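Local structure of putative HAD family hydrolase (Streptomyces avermitilis, 3MMZ) at residues A49-S54 against W157-S162. The protein is probably a KdsC-like HAD-family phosphatase domain, the C-terminal part of a longer protein thought to make CMP-N-acylneuraminate from N-acylneuraminate and CTP. Numbering follows the deposited sequence.
Sequences AALRKS and WILGPS
Leu159 pushes its forked end against the last turn of helix 42-53, meeting Ala50, Leu51 and Ser54. The two methyls divide the work. Leu159 CD1 takes the inner side, 3.7 Å from Ala50 CB and equally near the Ala50 carbonyl carbon, so that it packs on helix backbone as well as on side chains; Leu51 N lies 3.8 Å from Leu159 CD1 as well. Leu51 closes this inner part. Its CG stands beside the backbone N, and from there Leu51 CD2 reaches across to touch Leu159 CD1 and, at 3.9 Å, Ile158 CB, with Ile158 CG2 scarcely farther off. The Leu51 and Ile158 side chains cross at about a right angle, and both are buried: Leu51 also rests on Leu56 and on Met58 of strand 57-62, Ile158 on Pro7.

In the HAD-type Rossmannoid fold, with its central parallel sheet, the contact brings the end of helix 42-53, just before strand 57-62, against the end of the late helix 150-159, away from the calcium sites. Gly160, with positive phi, ends the helical course directly after Leu159 and turns the chain toward Pro161, which packs on Val133 of a second subunit and Leu6 of a third.

The outer side is looser and more exposed. Here Leu159 CD2 meets Ser54 alone, 3.9 Å from Ser54 CB and little farther from its OG, contacts without polar character. The hydroxyl instead turns back onto the end of helix 42-53, which Ser54 directly follows: lying between the backbone N and the carbonyl carbon (chi1 82°), Ser54 OG donates to Leu51 O over 2.6 Å, approaching at a C=O...OG angle of 128° and tilted 19° from the carbonyl plane.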
loop_
_atom_site.group_PDB
_atom_site.type_symbol
_atom_site.label_atom_id
_atom_site.label_comp_id
_atom_site.label_asym_id
_atom_site.label_seq_id
_atom_site.Cartn_x
_atom_site.Cartn_y
_atom_site.Cartn_z
ATOM N N ALA D 49 -25.775 -9.289 -11.660
ATOM C CA ALA D 49 -26.638 -10.407 -12.040
ATOM C C ALA D 49 -27.445 -10.918 -10.848
ATOM O O ALA D 49 -28.628 -11.264 -10.992
ATOM C CB ALA D 49 -25.830 -11.538 -12.685
ATOM N N ALA D 50 -26.813 -10.952 -9.672
ATOM C CA ALA D 50 -27.491 -11.376 -8.447
ATOM C C ALA D 50 -28.609 -10.410 -8.058
ATOM O O ALA D 50 -29.696 -10.850 -7.685
ATOM C CB ALA D 50 -26.493 -11.541 -7.300
ATOM N N LEU D 51 -28.343 -9.102 -8.159
ATOM C CA LEU D 51 -29.366 -8.086 -7.896
ATOM C C LEU D 51 -30.541 -8.201 -8.885
ATOM O O LEU D 51 -31.709 -8.176 -8.486
ATOM C CB LEU D 51 -28.752 -6.669 -7.905
ATOM C CG LEU D 51 -27.747 -6.372 -6.785
ATOM C CD1 LEU D 51 -26.933 -5.114 -7.074
ATOM C CD2 LEU D 51 -28.461 -6.255 -5.431
ATOM N N ARG D 52 -30.218 -8.364 -10.164
ATOM C CA ARG D 52 -31.227 -8.540 -11.207
ATOM C C ARG D 52 -32.088 -9.782 -10.957
ATOM O O ARG D 52 -33.312 -9.716 -11.055
ATOM C CB ARG D 52 -30.563 -8.597 -12.587
ATOM C CG ARG D 52 -31.539 -8.860 -13.737
ATOM C CD ARG D 52 -30.842 -8.871 -15.090
ATOM N NE ARG D 52 -29.608 -9.660 -15.088
ATOM C CZ ARG D 52 -29.539 -10.976 -15.286
ATOM N NH1 ARG D 52 -30.639 -11.693 -15.508
ATOM N NH2 ARG D 52 -28.357 -11.585 -15.260
ATOM N N LYS D 53 -31.448 -10.903 -10.618
ATOM C CA LYS D 53 -32.162 -12.147 -10.310
ATOM C C LYS D 53 -33.090 -12.015 -9.105
ATOM O O LYS D 53 -34.098 -12.721 -9.020
ATOM C CB LYS D 53 -31.188 -13.302 -10.091
ATOM C CG LYS D 53 -30.614 -13.874 -11.376
ATOM C CD LYS D 53 -29.472 -14.830 -11.076
ATOM C CE LYS D 53 -29.014 -15.586 -12.321
ATOM N NZ LYS D 53 -28.332 -14.684 -13.292
ATOM N N SER D 54 -32.752 -11.108 -8.191
ATOM C CA SER D 54 -33.572 -10.842 -7.014
ATOM C C SER D 54 -34.830 -10.011 -7.336
ATOM O O SER D 54 -35.659 -9.764 -6.454
ATOM C CB SER D 54 -32.735 -10.181 -5.909
ATOM O OG SER D 54 -32.589 -8.784 -6.115
ATOM N N TRP D 157 -24.326 -5.929 0.552
ATOM C CA TRP D 157 -25.173 -5.213 1.518
ATOM C C TRP D 157 -26.632 -5.643 1.365
ATOM O O TRP D 157 -27.322 -5.914 2.347
ATOM C CB TRP D 157 -25.101 -3.696 1.305
ATOM C CG TRP D 157 -23.770 -3.070 1.528
ATOM C CD1 TRP D 157 -22.683 -3.614 2.163
ATOM C CD2 TRP D 157 -23.396 -1.743 1.155
ATOM N NE1 TRP D 157 -21.646 -2.708 2.181
ATOM C CE2 TRP D 157 -22.055 -1.555 1.563
ATOM C CE3 TRP D 157 -24.059 -0.699 0.486
ATOM C CZ2 TRP D 157 -21.363 -0.352 1.345
ATOM C CZ3 TRP D 157 -23.367 0.490 0.259
ATOM C CH2 TRP D 157 -22.038 0.654 0.698
ATOM N N ILE D 158 -27.096 -5.685 0.122
ATOM C CA ILE D 158 -28.491 -5.969 -0.183
ATOM C C ILE D 158 -28.814 -7.457 -0.003
ATOM O O ILE D 158 -29.860 -7.807 0.555
ATOM C CB ILE D 158 -28.861 -5.502 -1.636
ATOM C CG1 ILE D 158 -28.497 -4.023 -1.870
ATOM C CG2 ILE D 158 -30.338 -5.784 -1.964
ATOM C CD1 ILE D 158 -29.135 -3.061 -0.887
ATOM N N LEU D 159 -27.921 -8.327 -0.462
ATOM C CA LEU D 159 -28.230 -9.767 -0.553
ATOM C C LEU D 159 -27.502 -10.653 0.462
ATOM O O LEU D 159 -27.808 -11.843 0.594
ATOM C CB LEU D 159 -27.955 -10.276 -1.973
ATOM C CG LEU D 159 -28.721 -9.563 -3.089
ATOM C CD1 LEU D 159 -28.162 -9.976 -4.454
ATOM C CD2 LEU D 159 -30.229 -9.814 -2.999
ATOM N N GLY D 160 -26.551 -10.072 1.177
ATOM C CA GLY D 160 -25.734 -10.836 2.114
ATOM C C GLY D 160 -24.469 -11.378 1.473
ATOM O O GLY D 160 -24.283 -11.284 0.251
ATOM N N PRO D 161 -23.588 -11.968 2.297
ATOM C CA PRO D 161 -22.267 -12.407 1.848
ATOM C C PRO D 161 -22.284 -13.455 0.729
ATOM O O PRO D 161 -21.332 -13.507 -0.045
ATOM C CB PRO D 161 -21.628 -12.970 3.129
ATOM C CG PRO D 161 -22.368 -12.323 4.251
ATOM C CD PRO D 161 -23.779 -12.182 3.744
ATOM N N SER D 162 -23.334 -14.271 0.614
ATOM C CA SER D 162 -23.365 -15.252 -0.488
ATOM C C SER D 162 -24.105 -14.767 -1.742
ATOM O O SER D 162 -24.263 -15.522 -2.721
ATOM C CB SER D 162 -23.874 -16.627 -0.018
ATOM O OG SER D 162 -25.264 -16.788 -0.255
#